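Local coordinates for Blr3880 protein (Bradyrhizobium japonicum, PDB 2OOD), which probably catalyses the zinc-dependent hydrolytic deamination of guanine to xanthine and ammonia, at residues W98-K101 with S102-E106; K111-N114 with Y115-G119; P296-N299 with L300-S304. All coordinates share one frame; numbering follows the deposited sequence.

Interaction 1: residues W98-K101 with S102-E106. With GUN (guanine), chain C.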
# COMPACT_ATOMS: atom_id res chain seq x y z
N TRP A 98 0.74 19.73 -7.75
CA TRP A 98 -0.10 19.26 -6.65
C TRP A 98 -0.11 20.26 -5.48
O TRP A 98 -1.16 20.53 -4.91
CB TRP A 98 0.41 17.88 -6.20
CG TRP A 98 -0.06 17.40 -4.87
CD1 TRP A 98 -1.25 16.82 -4.57
CD2 TRP A 98 0.71 17.38 -3.66
NE1 TRP A 98 -1.28 16.42 -3.25
CE2 TRP A 98 -0.08 16.75 -2.67
CE3 TRP A 98 1.99 17.82 -3.31
CZ2 TRP A 98 0.37 16.56 -1.36
CZ3 TRP A 98 2.45 17.63 -2.01
CH2 TRP A 98 1.64 17.00 -1.05
N LEU A 99 1.05 20.82 -5.14
CA LEU A 99 1.13 21.80 -4.06
C LEU A 99 0.20 22.96 -4.40
O LEU A 99 -0.60 23.40 -3.59
CB LEU A 99 2.55 22.35 -3.88
CG LEU A 99 3.65 21.49 -3.24
CD1 LEU A 99 4.99 22.20 -3.37
CD2 LEU A 99 3.33 21.23 -1.78
N GLN A 100 0.32 23.45 -5.63
CA GLN A 100 -0.48 24.57 -6.11
C GLN A 100 -1.97 24.23 -6.15
O GLN A 100 -2.81 24.97 -5.64
CB GLN A 100 -0.00 24.99 -7.51
CG GLN A 100 0.51 26.42 -7.64
CD GLN A 100 1.69 26.73 -6.73
OE1 GLN A 100 2.70 26.01 -6.71
NE2 GLN A 100 1.59 27.83 -5.99
N LYS A 101 -2.30 23.09 -6.75
CA LYS A 101 -3.69 22.68 -6.89
C LYS A 101 -4.43 22.20 -5.64
O LYS A 101 -5.57 22.61 -5.41
CB LYS A 101 -3.81 21.59 -7.96
CG LYS A 101 -5.24 21.06 -8.10
CD LYS A 101 -5.37 19.91 -9.10
CE LYS A 101 -6.83 19.41 -9.17
NZ LYS A 101 -7.03 18.30 -10.17
N SER A 102 -3.81 21.35 -4.83
CA SER A 102 -4.50 20.79 -3.67
C SER A 102 -4.06 21.13 -2.25
O SER A 102 -4.85 21.03 -1.31
CB SER A 102 -4.52 19.27 -3.82
OG SER A 102 -4.79 18.91 -5.15
N ILE A 103 -2.80 21.51 -2.08
CA ILE A 103 -2.31 21.77 -0.74
C ILE A 103 -2.45 23.19 -0.19
O ILE A 103 -3.02 23.39 0.87
CB ILE A 103 -0.83 21.29 -0.64
CG1 ILE A 103 -0.80 19.79 -0.28
CG2 ILE A 103 -0.07 22.06 0.43
CD1 ILE A 103 -1.86 18.95 -0.97
N TYR A 104 -1.96 24.19 -0.92
CA TYR A 104 -2.04 25.56 -0.45
C TYR A 104 -3.47 26.04 -0.18
O TYR A 104 -3.73 26.68 0.84
CB TYR A 104 -1.32 26.49 -1.44
CG TYR A 104 0.17 26.19 -1.55
CD1 TYR A 104 0.80 26.14 -2.79
CD2 TYR A 104 0.95 25.98 -0.42
CE1 TYR A 104 2.17 25.88 -2.90
CE2 TYR A 104 2.32 25.71 -0.51
CZ TYR A 104 2.93 25.67 -1.75
OH TYR A 104 4.30 25.41 -1.85
N PRO A 105 -4.42 25.74 -1.08
CA PRO A 105 -5.78 26.20 -0.78
C PRO A 105 -6.35 25.67 0.54
O PRO A 105 -7.26 26.27 1.10
CB PRO A 105 -6.59 25.78 -2.01
CG PRO A 105 -5.77 24.70 -2.64
CD PRO A 105 -4.35 25.17 -2.43
N GLU A 106 -5.80 24.56 1.04
CA GLU A 106 -6.27 23.97 2.30
C GLU A 106 -5.47 24.47 3.50
O GLU A 106 -6.04 24.77 4.54
CB GLU A 106 -6.17 22.44 2.23
CG GLU A 106 -6.38 21.69 3.54
CD GLU A 106 -7.81 21.73 4.04
OE1 GLU A 106 -8.73 21.94 3.22
OE2 GLU A 106 -8.02 21.52 5.26
N9 GUN C . 7.95 20.62 0.21
C8 GUN C . 7.72 21.28 -0.95
N7 GUN C . 7.04 20.54 -1.77
C5 GUN C . 6.78 19.34 -1.20
C6 GUN C . 6.09 18.16 -1.61
O6 GUN C . 5.55 18.07 -2.72
N1 GUN C . 6.02 17.10 -0.70
C2 GUN C . 6.61 17.19 0.55
N2 GUN C . 6.52 16.13 1.44
N3 GUN C . 7.25 18.28 0.93
C4 GUN C . 7.36 19.37 0.10
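Ile103 lies over one face of the Trp98 indole, its CG1 forming a CH-pi contact 3.9 Å from the centroid of the six-membered ring. Ile103 CD1 sits over the same face but off toward the rim, 3.3 Å from Trp98 CZ2. The indole reaches this place because Trp98 CG is anti to the backbone N (chi1 164°), which throws the ring forward along the helix. At its far edge, close to the ring plane, Trp98 CZ3 comes 3.2 Å from O6 of the bound guanine. Leu99 turns both methyls to the ligand, and Leu99 CD1 lies closest, 3.1 Å from guanine N7. The base of the Leu99 side chain rests against the tyrosine of the next turn, CB meeting Tyr104 CE1 at 3.7 Å, with Tyr104 OH beside CD1. Gln100 lays its amide against Tyr104 CE1, CD at the ring edge and the two planes 55° apart; Phe175 also meets the Tyr104 ring. Ser102 N bonds to Trp98 O at 2.8 Å in a normal helical turn, whereas Tyr104 N reaches back five residues to Leu99 O at 3.1 Å, almost straight, in a wider pi-type turn. Pro105, which has no N-H to give, sits at the kink that follows. The arrangement belongs to the substrate pocket of this guanine deaminase, where helix 95-107 presents an aromatic and a leucine to the purine near the zinc ion of an amidohydrolase barrel.

Interaction 2: residues K111-N114 with Y115-G119; sequences KDRN and YAREG
Asp112 O accepts from Ala116 N at 3.0 Å, the first of a ladder of i to i+4 bonds in which Arg117 N follows to Arg113 O and Glu118 N to Asn114 O. The helix starts at Arg113, so Asp112 holds the N-cap position. Its carboxylate folds back over the first turn: with CG anti to the backbone N (chi1 178°), OD2 reaches Tyr115 N at 3.0 Å, met on the anti side and 29° out of the carboxylate plane. The same OD2 takes a weak bond from Asn114 N. One oxygen thus engages two N-H groups of the first turn, and its negative charge probably suits the positive end of the helix dipole. Asn114 and Arg117 lie side by side and point the same way; a weak bond of 3.3 Å runs from Arg117 NH1 to Asn114 OD1, which stands at the edge of the guanidinium, while Arg113 O lies above one face, off toward the rim. Glu118, salt-bridged to Arg122, packs on Trp420 of the second subunit. The Arg113 guanidinium forms salt bridges with Glu147 and Glu148 of helix 143-156, on whose Val144 and Glu148 the methyl of Ala116 also packs. Tyr115 points its hydroxyl back to Arg86 and to Glu106. The start of helix 113-129 thus touches both helix 143-156 and the end of helix 95-107, and leads on to strand 132-138.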
# COMPACT_ATOMS: atom_id res chain seq x y z
N LYS A 111 -5.23 29.65 9.05
CA LYS A 111 -4.98 31.03 9.47
C LYS A 111 -6.01 31.28 10.58
O LYS A 111 -5.74 31.96 11.57
CB LYS A 111 -5.27 32.00 8.33
CG LYS A 111 -4.06 32.65 7.69
CD LYS A 111 -4.52 33.71 6.69
CE LYS A 111 -3.33 34.39 6.01
NZ LYS A 111 -3.74 35.28 4.86
N ASP A 112 -7.20 30.71 10.35
CA ASP A 112 -8.33 30.79 11.26
C ASP A 112 -8.06 29.85 12.44
O ASP A 112 -7.87 28.64 12.24
CB ASP A 112 -9.58 30.35 10.50
CG ASP A 112 -10.82 30.34 11.36
OD1 ASP A 112 -11.74 31.14 11.08
OD2 ASP A 112 -10.87 29.53 12.31
N ARG A 113 -8.04 30.38 13.66
CA ARG A 113 -7.72 29.57 14.83
C ARG A 113 -8.71 28.46 15.16
O ARG A 113 -8.33 27.45 15.76
CB ARG A 113 -7.51 30.46 16.05
CG ARG A 113 -6.94 29.72 17.23
CD ARG A 113 -6.76 30.65 18.40
NE ARG A 113 -5.81 31.73 18.11
CZ ARG A 113 -4.50 31.56 17.96
NH1 ARG A 113 -3.96 30.35 18.07
NH2 ARG A 113 -3.72 32.61 17.73
N ASN A 114 -9.97 28.62 14.79
CA ASN A 114 -10.96 27.59 15.07
C ASN A 114 -10.70 26.36 14.21
O ASN A 114 -10.73 25.23 14.70
CB ASN A 114 -12.38 28.10 14.81
CG ASN A 114 -12.84 29.07 15.87
OD1 ASN A 114 -12.99 28.71 17.05
ND2 ASN A 114 -13.07 30.32 15.48
N TYR A 115 -10.44 26.58 12.93
CA TYR A 115 -10.15 25.50 11.99
C TYR A 115 -8.85 24.83 12.41
O TYR A 115 -8.74 23.62 12.41
CB TYR A 115 -10.01 26.05 10.58
CG TYR A 115 -10.14 25.02 9.49
CD1 TYR A 115 -11.39 24.65 9.02
CD2 TYR A 115 -9.03 24.42 8.93
CE1 TYR A 115 -11.52 23.70 8.01
CE2 TYR A 115 -9.15 23.47 7.92
CZ TYR A 115 -10.40 23.12 7.46
OH TYR A 115 -10.55 22.20 6.43
N ALA A 116 -7.86 25.64 12.75
CA ALA A 116 -6.56 25.13 13.17
C ALA A 116 -6.72 24.23 14.38
O ALA A 116 -6.12 23.16 14.46
CB ALA A 116 -5.62 26.28 13.49
N ARG A 117 -7.53 24.68 15.34
CA ARG A 117 -7.75 23.91 16.56
C ARG A 117 -8.40 22.56 16.26
O ARG A 117 -8.06 21.55 16.87
CB ARG A 117 -8.61 24.70 17.54
CG ARG A 117 -8.81 23.98 18.86
CD ARG A 117 -9.79 24.71 19.77
NE ARG A 117 -9.29 26.00 20.19
CZ ARG A 117 -9.86 27.16 19.89
NH1 ARG A 117 -10.97 27.18 19.15
NH2 ARG A 117 -9.34 28.30 20.33
N GLU A 118 -9.34 22.54 15.32
CA GLU A 118 -10.01 21.30 14.97
C GLU A 118 -9.08 20.35 14.20
O GLU A 118 -9.09 19.15 14.44
CB GLU A 118 -11.24 21.58 14.12
CG GLU A 118 -12.39 20.65 14.47
CD GLU A 118 -13.20 20.25 13.26
OE1 GLU A 118 -13.52 21.14 12.43
OE2 GLU A 118 -13.51 19.04 13.15
N GLY A 119 -8.29 20.91 13.28
CA GLY A 119 -7.37 20.09 12.52
C GLY A 119 -6.36 19.46 13.46
O GLY A 119 -6.11 18.26 13.39

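Interaction 3: residues P296-N299 with L300-S304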
# COMPACT_ATOMS: atom_id res chain seq x y z
N PRO A 296 8.31 6.57 1.85
CA PRO A 296 7.86 5.72 0.75
C PRO A 296 6.44 5.89 0.23
O PRO A 296 6.23 5.90 -0.98
CB PRO A 296 8.14 4.32 1.27
CG PRO A 296 7.97 4.47 2.73
CD PRO A 296 8.67 5.76 3.02
N CYS A 297 5.46 6.02 1.12
CA CYS A 297 4.07 6.18 0.67
C CYS A 297 3.91 7.41 -0.20
O CYS A 297 3.20 7.38 -1.21
CB CYS A 297 3.13 6.30 1.86
SG CYS A 297 2.93 4.80 2.80
N SER A 298 4.55 8.49 0.21
CA SER A 298 4.51 9.75 -0.51
C SER A 298 5.28 9.64 -1.82
O SER A 298 4.78 10.02 -2.88
CB SER A 298 5.11 10.85 0.37
OG SER A 298 5.15 12.08 -0.32
N ASN A 299 6.49 9.09 -1.74
CA ASN A 299 7.33 8.92 -2.92
C ASN A 299 6.60 8.20 -4.03
O ASN A 299 6.73 8.57 -5.19
CB ASN A 299 8.61 8.16 -2.56
CG ASN A 299 9.51 8.96 -1.65
OD1 ASN A 299 9.38 10.17 -1.54
ND2 ASN A 299 10.46 8.28 -1.01
N LEU A 300 5.83 7.17 -3.67
CA LEU A 300 5.07 6.39 -4.65
C LEU A 300 3.78 7.10 -5.08
O LEU A 300 3.44 7.11 -6.26
CB LEU A 300 4.72 5.00 -4.08
CG LEU A 300 5.89 4.07 -3.72
CD1 LEU A 300 5.36 2.78 -3.14
CD2 LEU A 300 6.72 3.78 -4.96
N PHE A 301 3.07 7.70 -4.14
CA PHE A 301 1.83 8.39 -4.47
C PHE A 301 2.04 9.57 -5.44
O PHE A 301 1.25 9.76 -6.37
CB PHE A 301 1.16 8.90 -3.19
CG PHE A 301 -0.20 9.50 -3.40
CD1 PHE A 301 -1.33 8.69 -3.47
CD2 PHE A 301 -0.35 10.87 -3.58
CE1 PHE A 301 -2.59 9.24 -3.70
CE2 PHE A 301 -1.61 11.43 -3.82
CZ PHE A 301 -2.73 10.60 -3.88
N LEU A 302 3.08 10.36 -5.21
CA LEU A 302 3.36 11.51 -6.05
C LEU A 302 4.25 11.18 -7.26
O LEU A 302 4.53 12.04 -8.08
CB LEU A 302 4.00 12.62 -5.22
CG LEU A 302 3.17 13.18 -4.06
CD1 LEU A 302 3.98 14.23 -3.33
CD2 LEU A 302 1.89 13.79 -4.58
N GLY A 303 4.69 9.93 -7.35
CA GLY A 303 5.52 9.52 -8.46
C GLY A 303 6.97 9.92 -8.34
O GLY A 303 7.75 9.75 -9.27
N SER A 304 7.35 10.46 -7.18
CA SER A 304 8.71 10.91 -6.93
C SER A 304 9.74 9.88 -7.33
O SER A 304 10.71 10.20 -8.02
CB SER A 304 8.89 11.25 -5.45
OG SER A 304 7.98 12.27 -5.05
O HOH W 1 7.30 12.09 -2.29
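The short helix 296-301, which follows strand 291-294 of the amidohydrolase barrel, stands beside the zinc and guanine site, and this contact is its main turn together with its C-terminal exit. Leu300 N bonds to Pro296 O, Phe301 N to Cys297 O, and Leu302 N to Ser298 O at 2.9 Å, the last nearly straight. Gly303, with positive phi (79°), then turns the chain out of the helix, and Ser304 CB swings back to 3.5 Å from Asn299 O. Ser298 faces the active site: its OG is hydrogen-bonded to Asp326, a zinc ligand, and more weakly to His273, a second-shell link between this helix and the metal site. Leu302 CD1 lies 3.9 Å from Ser298 OG, and the Leu302 side chain also comes close to the guanine. Phe301 meets Tyr343 of the second subunit, whose Thr351 bonds to Gly303 O. A water ties the polar side chains together, donating to Ser298 OG and to Asn299 OD1, each at 2.9 Å, and accepting from Ser304 OG at 2.8 Å.

The three contacts come in series along the chain, each within its own helix or helix end, and all belong to the amidohydrolase domain. Interactions 1 and 2 fall on successive helices, 95-107 and 113-129, their centres 18 Å apart, and are joined where Glu106 OE2 meets Tyr115 OH at 2.9 Å in a probable hydrogen bond. Interaction 3, far later in sequence, returns to interaction 1 in space: the centres are 16 Å apart, and Trp98 CD2 packs on Leu302 CD2 at 3.9 Å beside the guanine. Interactions 2 and 3 do not touch, with nearest atoms about 17 Å apart. Interaction 3 thus joins the guanine pocket to the second subunit, while interaction 2 meets that subunit away from the site.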